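Local coordinates for protein beta-glucosidase (Saccharopolyspora erythraea D, PDB 5M6G) that probably hydrolyses terminal, non-reducing beta-D-glucosyl residues to release beta-D-glucose, as a glycoside hydrolase of family 3, at residues A[274-279]-A[285-290]; A[296-301]-A[335-340]; A[231-236]-A[261-266]. All blocks are in the same frame, centred on the assembly; numbering follows the deposited sequence.

Interaction 1: residues A[274-279]-A[285-290]; sequences VMVSYS and KLHAST
Ser277 and Leu286 bring the two backbones closest, CA to CA 6.0 Å, and the amide of Leu286 gives a nearly straight hydrogen bond of 3.1 Å to the carbonyl O of Ser279, lying in the plane of that carbonyl. The chain leaves strand 273-276, runs through the short strands 280-281 and 284-285 and enters the 3-10 turn 286-288. The imidazole of His287 lies against the outgoing strand end. Its ND1 is 2.8 Å from Ser277 O, but the bond is bent (124°) and therefore weak; the other ring nitrogen, NE2, accepts from the amide N of Asp310, a sorbitol-binding residue. With both nitrogens engaged, rotation of the ring is restricted. Val276 supplies the apolar side of the same ring: CG1 stands over one face, 3.8 Å from the centroid and 18° off the normal, a CH-pi contact. Its chi1 of -177° sets CG1 anti to the backbone N, from where it reaches the imidazole and also CB of Leu286 at 3.7 Å. Leu286 CB in turn lies 3.3 Å from Ser277 O, and its CD2 packs beside Ser279 O. Two waters bridge the segments. One donates to Ser277 O and accepts from His287 N, while the other joins Tyr278 O to Lys285 NZ at 2.8 Å from each. In the loop just after the strand, Ser277 OG and Ser279 OG share a hydrogen bond of 2.6 Å. In the N-terminal domain of the family-3 fold, this contact lies where strand 273-276, flanked by strands 229-233 and 306-308, runs into the loop before helix 290-300; Met275 on that strand touches the bound sorbitol, and Ser289 caps the helix through Leu292 N.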
loop_
_atom_site.group_PDB
_atom_site.type_symbol
_atom_site.label_atom_id
_atom_site.label_comp_id
_atom_site.label_asym_id
_atom_site.label_seq_id
_atom_site.Cartn_x
_atom_site.Cartn_y
_atom_site.Cartn_z
ATOM N N VAL A 274 14.087 -0.638 0.138
ATOM C CA VAL A 274 13.427 -1.937 0.234
ATOM C C VAL A 274 13.108 -2.179 1.703
ATOM O O VAL A 274 13.972 -1.985 2.567
ATOM C CB VAL A 274 14.301 -3.080 -0.331
ATOM C CG1 VAL A 274 13.716 -4.424 0.035
ATOM C CG2 VAL A 274 14.432 -2.957 -1.846
ATOM N N MET A 275 11.873 -2.583 1.992
ATOM C CA MET A 275 11.462 -2.883 3.358
ATOM C C MET A 275 11.409 -4.394 3.561
ATOM O O MET A 275 10.849 -5.117 2.729
ATOM C CB MET A 275 10.098 -2.267 3.685
ATOM C CG MET A 275 9.712 -2.528 5.124
ATOM S SD MET A 275 8.073 -1.951 5.572
ATOM C CE MET A 275 8.249 -0.205 5.245
ATOM N N VAL A 276 12.004 -4.874 4.671
ATOM C CA VAL A 276 12.050 -6.312 4.942
ATOM C C VAL A 276 10.737 -6.773 5.576
ATOM O O VAL A 276 10.037 -6.003 6.242
ATOM C CB VAL A 276 13.267 -6.640 5.832
ATOM C CG1 VAL A 276 13.395 -8.157 6.072
ATOM C CG2 VAL A 276 14.528 -6.100 5.183
ATOM N N SER A 277 10.398 -8.052 5.379
ATOM C CA SER A 277 9.137 -8.609 5.845
ATOM C C SER A 277 9.224 -9.160 7.266
ATOM O O SER A 277 10.249 -9.701 7.688
ATOM C CB SER A 277 8.668 -9.731 4.923
ATOM O OG SER A 277 7.553 -10.394 5.500
ATOM N N TYR A 278 8.110 -9.024 7.994
ATOM C CA TYR A 278 7.931 -9.726 9.263
ATOM C C TYR A 278 8.002 -11.237 9.099
ATOM O O TYR A 278 8.316 -11.943 10.063
ATOM C CB TYR A 278 6.563 -9.421 9.863
ATOM C CG TYR A 278 6.306 -8.071 10.459
ATOM C CD1 TYR A 278 7.231 -7.440 11.280
ATOM C CD2 TYR A 278 5.080 -7.443 10.234
ATOM C CE1 TYR A 278 6.943 -6.188 11.842
ATOM C CE2 TYR A 278 4.784 -6.212 10.783
ATOM C CZ TYR A 278 5.708 -5.590 11.585
ATOM O OH TYR A 278 5.376 -4.374 12.118
ATOM N N SER A 279 7.659 -11.748 7.918
ATOM C CA SER A 279 7.472 -13.184 7.731
ATOM C C SER A 279 8.812 -13.922 7.791
ATOM O O SER A 279 9.885 -13.324 7.930
ATOM C CB SER A 279 6.752 -13.450 6.413
ATOM O OG SER A 279 7.498 -12.975 5.311
ATOM N N LYS A 285 13.536 -16.115 10.226
ATOM C CA LYS A 285 12.979 -14.763 10.171
ATOM C C LYS A 285 13.694 -13.927 9.117
ATOM O O LYS A 285 14.928 -13.901 9.060
ATOM C CB LYS A 285 13.105 -14.082 11.534
ATOM C CG LYS A 285 12.216 -14.637 12.629
ATOM C CD LYS A 285 10.782 -14.142 12.493
ATOM C CE LYS A 285 9.874 -14.764 13.549
ATOM N NZ LYS A 285 8.470 -14.214 13.490
ATOM N N LEU A 286 12.918 -13.221 8.287
ATOM C CA LEU A 286 13.539 -12.406 7.245
ATOM C C LEU A 286 14.444 -11.335 7.849
ATOM O O LEU A 286 15.532 -11.068 7.324
ATOM C CB LEU A 286 12.471 -11.781 6.344
ATOM C CG LEU A 286 12.324 -12.444 4.963
ATOM C CD1 LEU A 286 13.545 -12.197 4.067
ATOM C CD2 LEU A 286 12.051 -13.937 5.093
ATOM N N HIS A 287 14.038 -10.747 8.982
ATOM C CA HIS A 287 14.834 -9.698 9.622
ATOM C C HIS A 287 16.139 -10.205 10.232
ATOM O O HIS A 287 16.939 -9.387 10.696
ATOM C CB HIS A 287 13.999 -8.987 10.677
ATOM C CG HIS A 287 13.104 -7.936 10.094
ATOM N ND1 HIS A 287 11.954 -8.244 9.398
ATOM C CD2 HIS A 287 13.227 -6.588 10.039
ATOM C CE1 HIS A 287 11.391 -7.129 8.966
ATOM N NE2 HIS A 287 12.146 -6.110 9.341
ATOM N N ALA A 288 16.383 -11.510 10.243
ATOM C CA ALA A 288 17.689 -12.031 10.639
ATOM C C ALA A 288 18.393 -12.754 9.503
ATOM O O ALA A 288 19.434 -13.377 9.737
ATOM C CB ALA A 288 17.566 -12.967 11.847
ATOM N N SER A 289 17.868 -12.684 8.278
ATOM C CA SER A 289 18.383 -13.503 7.178
ATOM C C SER A 289 19.520 -12.761 6.492
ATOM O O SER A 289 19.319 -12.002 5.543
ATOM C CB SER A 289 17.280 -13.857 6.189
ATOM O OG SER A 289 17.831 -14.582 5.093
ATOM N N THR A 290 20.740 -12.995 6.975
ATOM C CA THR A 290 21.909 -12.474 6.278
ATOM C C THR A 290 21.920 -12.925 4.821
ATOM O O THR A 290 22.280 -12.155 3.922
ATOM C CB THR A 290 23.183 -12.929 6.996
ATOM O OG1 THR A 290 23.089 -12.594 8.387
ATOM C CG2 THR A 290 24.406 -12.247 6.409
HETATM O O HOH W 1 11.395 -11.208 10.338
HETATM O O HOH W 2 8.145 -11.505 12.858
#

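Interaction 2: residues A[296-301]-A[335-340]; sequences VLKGEL and GIDMFM
Lys298 NZ meets two acceptors across this contact, Asp337 OD1 at 2.7 Å and Gly335 O at 2.8 Å. The first is a salt bridge in which the ammonium approaches OD1 on the syn side, 18° out of the carboxylate plane. The second is a hydrogen bond to a main-chain carbonyl, with a C=O...N angle of 144°. CE follows the ammonium in, 3.2 Å from Gly335 O, so the end of the lysine chain lies against the same peptide oxygen that its nitrogen uses. The reach is explained by the torsions: CG is anti to the carbonyl carbon, and the chain runs fully extended beyond it from helix 290-300 to the far segment. Lysine and aspartate come from opposite directions. With only a methyl group at Lys298, as in an alanine, the Gly335 carbonyl would probably lose this ammonium partner and Asp337 one of its cationic neighbours. Gly335 is the glycine of a Schellman motif closing helix 325-334; its phi of 112° is the positive value such a C-terminal turn needs, and the turn presents its carbonyl to the lysine. From there the chain passes through Asp337 to strand 339-341, so the contact marks the passage from helix to strand in the TIM-barrel-related N-terminal domain. Both partners have further charged neighbours: Lys298 NZ also pairs with Asp368, and Asp337 OD1 with Arg365, both residues of helix 363-379. Asp337 OD2 accepts from the amide N of Val307, which fastens the carboxylate to strand 306-308. The result is a buried cluster of mixed charges, with Arg365 and Arg372 also near the ammonium; the two carboxylates would probably help keep Lys298 charged. Ile336 O receives another bond from Arg365 NH1.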
loop_
_atom_site.group_PDB
_atom_site.type_symbol
_atom_site.label_atom_id
_atom_site.label_comp_id
_atom_site.label_asym_id
_atom_site.label_seq_id
_atom_site.Cartn_x
_atom_site.Cartn_y
_atom_site.Cartn_z
ATOM N N VAL A 296 21.723 -11.980 -1.017
ATOM C CA VAL A 296 20.909 -11.965 -2.230
ATOM C C VAL A 296 20.508 -10.546 -2.621
ATOM O O VAL A 296 20.751 -10.116 -3.752
ATOM C CB VAL A 296 19.690 -12.896 -2.063
ATOM C CG1 VAL A 296 18.773 -12.821 -3.284
ATOM C CG2 VAL A 296 20.177 -14.335 -1.844
ATOM N N LEU A 297 19.930 -9.771 -1.698
ATOM C CA LEU A 297 19.405 -8.461 -2.081
ATOM C C LEU A 297 20.527 -7.471 -2.376
ATOM O O LEU A 297 20.596 -6.900 -3.469
ATOM C CB LEU A 297 18.484 -7.921 -0.990
ATOM C CG LEU A 297 18.010 -6.475 -1.192
ATOM C CD1 LEU A 297 17.171 -6.338 -2.458
ATOM C CD2 LEU A 297 17.215 -6.069 0.015
ATOM N N LYS A 298 21.402 -7.232 -1.398
ATOM C CA LYS A 298 22.493 -6.286 -1.610
ATOM C C LYS A 298 23.543 -6.856 -2.554
ATOM O O LYS A 298 24.087 -6.131 -3.396
ATOM C CB LYS A 298 23.125 -5.904 -0.272
ATOM C CG LYS A 298 22.285 -4.935 0.547
ATOM C CD LYS A 298 23.026 -4.485 1.795
ATOM C CE LYS A 298 22.243 -3.414 2.546
ATOM N NZ LYS A 298 23.011 -2.932 3.740
ATOM N N GLY A 299 23.830 -8.149 -2.444
ATOM C CA GLY A 299 24.924 -8.725 -3.202
ATOM C C GLY A 299 24.506 -9.131 -4.596
ATOM O O GLY A 299 24.824 -8.453 -5.577
ATOM N N GLU A 300 23.754 -10.230 -4.683
ATOM C CA GLU A 300 23.416 -10.801 -5.981
ATOM C C GLU A 300 22.578 -9.841 -6.818
ATOM O O GLU A 300 22.841 -9.663 -8.013
ATOM C CB GLU A 300 22.691 -12.129 -5.791
ATOM C CG GLU A 300 22.312 -12.766 -7.106
ATOM C CD GLU A 300 21.428 -13.981 -6.942
ATOM O OE1 GLU A 300 21.562 -14.690 -5.921
ATOM O OE2 GLU A 300 20.593 -14.209 -7.844
ATOM N N LEU A 301 21.557 -9.216 -6.211
ATOM C CA LEU A 301 20.725 -8.256 -6.927
ATOM C C LEU A 301 21.365 -6.879 -7.008
ATOM O O LEU A 301 20.822 -6.002 -7.693
ATOM C CB LEU A 301 19.340 -8.134 -6.270
ATOM C CG LEU A 301 18.491 -9.412 -6.247
ATOM C CD1 LEU A 301 17.034 -9.146 -5.851
ATOM C CD2 LEU A 301 18.564 -10.114 -7.583
ATOM N N GLY A 335 22.119 -7.117 7.566
ATOM C CA GLY A 335 22.280 -6.171 6.481
ATOM C C GLY A 335 21.244 -5.058 6.423
ATOM O O GLY A 335 21.286 -4.259 5.482
ATOM N N ILE A 336 20.324 -4.971 7.386
ATOM C CA ILE A 336 19.340 -3.888 7.392
ATOM C C ILE A 336 20.015 -2.574 7.779
ATOM O O ILE A 336 20.868 -2.528 8.673
ATOM C CB ILE A 336 18.174 -4.241 8.334
ATOM C CG1 ILE A 336 17.432 -5.468 7.797
ATOM C CG2 ILE A 336 17.190 -3.060 8.490
ATOM C CD1 ILE A 336 16.261 -5.907 8.650
ATOM N N ASP A 337 19.632 -1.490 7.108
ATOM C CA ASP A 337 20.289 -0.194 7.276
ATOM C C ASP A 337 19.586 0.729 8.257
ATOM O O ASP A 337 20.253 1.469 8.990
ATOM C CB ASP A 337 20.395 0.520 5.928
ATOM C CG ASP A 337 21.107 -0.309 4.892
ATOM O OD1 ASP A 337 22.218 -0.808 5.182
ATOM O OD2 ASP A 337 20.542 -0.485 3.791
ATOM N N MET A 338 18.254 0.742 8.259
ATOM C CA MET A 338 17.485 1.661 9.085
ATOM C C MET A 338 16.404 0.876 9.809
ATOM O O MET A 338 15.802 -0.040 9.240
ATOM C CB MET A 338 16.858 2.776 8.242
ATOM C CG MET A 338 15.976 3.729 9.039
ATOM S SD MET A 338 15.493 5.176 8.086
ATOM C CE MET A 338 16.975 6.185 8.228
ATOM N N PHE A 339 16.152 1.232 11.062
ATOM C CA PHE A 339 15.285 0.433 11.913
ATOM C C PHE A 339 14.072 1.241 12.333
ATOM O O PHE A 339 14.196 2.282 12.992
ATOM C CB PHE A 339 16.079 -0.117 13.094
ATOM C CG PHE A 339 17.099 -1.109 12.647
ATOM C CD1 PHE A 339 18.311 -0.679 12.128
ATOM C CD2 PHE A 339 16.793 -2.458 12.614
ATOM C CE1 PHE A 339 19.227 -1.597 11.646
ATOM C CE2 PHE A 339 17.699 -3.372 12.148
ATOM C CZ PHE A 339 18.910 -2.948 11.660
ATOM N N MET A 340 12.906 0.764 11.911
ATOM C CA MET A 340 11.635 1.437 12.132
ATOM C C MET A 340 11.089 0.993 13.480
ATOM O O MET A 340 10.870 -0.204 13.696
ATOM C CB MET A 340 10.659 1.090 11.007
ATOM C CG MET A 340 9.314 1.801 11.094
ATOM S SD MET A 340 8.151 1.082 9.905
ATOM C CE MET A 340 8.985 1.413 8.364
#

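Interaction 3: residues A[231-236]-A[261-266]; sequences KHYVGD and PPFREA. With SOR (sorbitol), chain L.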
loop_
_atom_site.group_PDB
_atom_site.type_symbol
_atom_site.label_atom_id
_atom_site.label_comp_id
_atom_site.label_asym_id
_atom_site.label_seq_id
_atom_site.Cartn_x
_atom_site.Cartn_y
_atom_site.Cartn_z
ATOM N N LYS A 231 8.255 -3.455 -1.014
ATOM C CA LYS A 231 7.978 -4.223 0.205
ATOM C C LYS A 231 7.029 -5.399 -0.086
ATOM O O LYS A 231 6.323 -5.384 -1.092
ATOM C CB LYS A 231 7.375 -3.313 1.287
ATOM C CG LYS A 231 5.939 -2.861 1.024
ATOM C CD LYS A 231 5.491 -1.785 2.037
ATOM C CE LYS A 231 3.960 -1.553 1.957
ATOM N NZ LYS A 231 3.505 -0.564 2.990
ATOM N N HIS A 232 6.996 -6.416 0.773
ATOM C CA HIS A 232 7.944 -6.634 1.856
ATOM C C HIS A 232 8.878 -7.787 1.463
ATOM O O HIS A 232 8.425 -8.876 1.096
ATOM C CB HIS A 232 7.228 -6.964 3.164
ATOM C CG HIS A 232 6.102 -6.034 3.495
ATOM N ND1 HIS A 232 4.851 -6.144 2.924
ATOM C CD2 HIS A 232 6.034 -4.985 4.350
ATOM C CE1 HIS A 232 4.063 -5.196 3.405
ATOM N NE2 HIS A 232 4.755 -4.483 4.276
ATOM N N TYR A 233 10.180 -7.535 1.554
ATOM C CA TYR A 233 11.213 -8.471 1.126
ATOM C C TYR A 233 11.446 -9.575 2.157
ATOM O O TYR A 233 11.825 -9.263 3.282
ATOM C CB TYR A 233 12.526 -7.690 0.887
ATOM C CG TYR A 233 13.636 -8.545 0.324
ATOM C CD1 TYR A 233 13.765 -8.722 -1.046
ATOM C CD2 TYR A 233 14.535 -9.197 1.161
ATOM C CE1 TYR A 233 14.764 -9.534 -1.577
ATOM C CE2 TYR A 233 15.542 -10.021 0.638
ATOM C CZ TYR A 233 15.647 -10.173 -0.733
ATOM O OH TYR A 233 16.624 -10.963 -1.294
ATOM N N VAL A 234 11.232 -10.856 1.821
ATOM C CA VAL A 234 10.661 -11.324 0.558
ATOM C C VAL A 234 9.809 -12.549 0.880
ATOM O O VAL A 234 10.111 -13.294 1.814
ATOM C CB VAL A 234 11.755 -11.646 -0.508
ATOM C CG1 VAL A 234 12.795 -12.627 0.040
ATOM C CG2 VAL A 234 11.133 -12.173 -1.813
ATOM N N GLY A 235 8.729 -12.739 0.126
ATOM C CA GLY A 235 7.842 -13.868 0.334
ATOM C C GLY A 235 6.644 -13.596 1.211
ATOM O O GLY A 235 6.010 -14.550 1.676
ATOM N N ASP A 236 6.314 -12.322 1.466
ATOM C CA ASP A 236 5.195 -12.028 2.357
ATOM C C ASP A 236 3.875 -12.592 1.819
ATOM O O ASP A 236 2.995 -12.954 2.605
ATOM C CB ASP A 236 5.104 -10.512 2.613
ATOM C CG ASP A 236 5.118 -9.676 1.333
ATOM O OD1 ASP A 236 5.487 -10.184 0.255
ATOM O OD2 ASP A 236 4.767 -8.484 1.413
ATOM N N PRO A 261 11.054 -11.859 -8.332
ATOM C CA PRO A 261 11.170 -11.069 -9.578
ATOM C C PRO A 261 10.655 -9.644 -9.444
ATOM O O PRO A 261 11.265 -8.728 -10.020
ATOM C CB PRO A 261 10.337 -11.877 -10.587
ATOM C CG PRO A 261 10.545 -13.286 -10.130
ATOM C CD PRO A 261 10.481 -13.190 -8.625
ATOM N N PRO A 262 9.543 -9.389 -8.735
ATOM C CA PRO A 262 9.115 -7.983 -8.599
ATOM C C PRO A 262 10.140 -7.109 -7.895
ATOM O O PRO A 262 10.231 -5.914 -8.200
ATOM C CB PRO A 262 7.815 -8.086 -7.794
ATOM C CG PRO A 262 7.277 -9.432 -8.164
ATOM C CD PRO A 262 8.516 -10.297 -8.185
ATOM N N PHE A 263 10.924 -7.668 -6.977
ATOM C CA PHE A 263 12.004 -6.886 -6.383
ATOM C C PHE A 263 13.087 -6.573 -7.407
ATOM O O PHE A 263 13.601 -5.450 -7.442
ATOM C CB PHE A 263 12.581 -7.619 -5.174
ATOM C CG PHE A 263 11.677 -7.579 -3.988
ATOM C CD1 PHE A 263 11.602 -6.429 -3.202
ATOM C CD2 PHE A 263 10.842 -8.655 -3.702
ATOM C CE1 PHE A 263 10.735 -6.378 -2.113
ATOM C CE2 PHE A 263 9.967 -8.614 -2.630
ATOM C CZ PHE A 263 9.907 -7.468 -1.834
ATOM N N ARG A 264 13.440 -7.545 -8.254
ATOM C CA ARG A 264 14.427 -7.304 -9.304
ATOM C C ARG A 264 13.988 -6.163 -10.216
ATOM O O ARG A 264 14.780 -5.269 -10.538
ATOM C CB ARG A 264 14.644 -8.589 -10.114
ATOM C CG ARG A 264 15.988 -8.709 -10.792
ATOM C CD ARG A 264 16.071 -9.980 -11.652
ATOM N NE ARG A 264 16.037 -11.220 -10.876
ATOM C CZ ARG A 264 17.118 -11.801 -10.368
ATOM N NH1 ARG A 264 18.308 -11.242 -10.548
ATOM N NH2 ARG A 264 17.021 -12.936 -9.683
ATOM N N GLU A 265 12.719 -6.182 -10.648
ATOM C CA GLU A 265 12.198 -5.118 -11.502
ATOM C C GLU A 265 12.189 -3.771 -10.790
ATOM O O GLU A 265 12.478 -2.736 -11.403
ATOM C CB GLU A 265 10.784 -5.458 -11.973
ATOM C CG GLU A 265 10.742 -6.186 -13.303
ATOM C CD GLU A 265 11.258 -5.327 -14.438
ATOM O OE1 GLU A 265 10.559 -4.360 -14.816
ATOM O OE2 GLU A 265 12.368 -5.618 -14.939
ATOM N N ALA A 266 11.806 -3.751 -9.514
ATOM C CA ALA A 266 11.784 -2.478 -8.795
ATOM C C ALA A 266 13.190 -1.910 -8.687
ATOM O O ALA A 266 13.398 -0.705 -8.853
ATOM C CB ALA A 266 11.162 -2.658 -7.411
HETATM C C1 SOR L . 4.053 -2.114 6.196
HETATM C C2 SOR L . 3.824 -0.695 6.686
HETATM C C3 SOR L . 3.871 -0.687 8.211
HETATM C C4 SOR L . 3.304 0.614 8.772
HETATM C C5 SOR L . 2.809 0.479 10.215
HETATM C C6 SOR L . 1.952 1.699 10.539
HETATM O O1 SOR L . 3.504 -2.289 4.912
HETATM O O2 SOR L . 4.824 0.160 6.160
HETATM O O3 SOR L . 5.209 -0.834 8.613
HETATM O O4 SOR L . 4.282 1.632 8.701
HETATM O O5 SOR L . 2.063 -0.716 10.415
HETATM O O6 SOR L . 1.154 1.455 11.678
#
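Tyr233 and Phe263 form a T-shaped (edge-to-face) aromatic pair where strand 229-233 of the barrel-like N-terminal domain packs on helix 261-268. The evidence is a centroid separation of 5.1 Å with the planes at 84°: the tyrosine edge points at the phenylalanine, CD1 standing 3.7 Å above the plane over the ring centre. Apolar packing continues around the phenylalanine, whose CZ rests against the backbone of the strand end, 3.4 Å from Tyr233 CA. Val234 CG2 adds a contact with Phe263 CE2 at 3.8 Å, and the valine crosses the phenylalanine obliquely.

Among the polar interactions, Tyr233 OH bonds to the carbonyl O of Leu292, linking this core to helix 290-300. The others lie on the other side of the strand, at the sorbitol pocket. Cis peptides precede both His232 and Val234, and the chain turns a corner at His232. Asp236 OD2 accepts two hydrogen bonds from that histidine, one from the backbone N and one from ND1; the latter is 2.8 Å long and lies 7° from the ring plane, so the carboxylate fixes the imidazole's rotation. In Lys231, chi1 of 72° puts CG between the backbone N and the carbonyl carbon, where it sits over the centre of the same imidazole. NZ of Lys231 also bonds to Phe178 O, with a long, weak ion pair to Asp129. The ends of Lys231 and His232 converge on a single hydroxyl of sorbitol: O1 is 2.6 Å from Lys231 NZ and 2.6 Å from His232 NE2.

How the interactions relate
All three contacts fall within the N-terminal, TIM-barrel-related domain, and their centres lie about 9 to 12 Å apart. Along the chain they come in series: interaction 3 closes first, then interaction 1, then interaction 2. Interactions 1 and 3 share a parallel sheet, since strands 229-233 and 273-276 are neighbours in it, probably joined by the hydrogen bonds Tyr233 N to Met275 O and Ser277 N to Tyr233 O. Interaction 2 joins them through packing: Ile336 CD1 lies 3.4 Å from His287 CD2, and Leu297 of helix 290-300 packs on Val274. Each pair of segments carries a sorbitol-pocket residue, but only in interaction 3 do touching residues, Lys231 and His232, themselves bind the sugar alcohol.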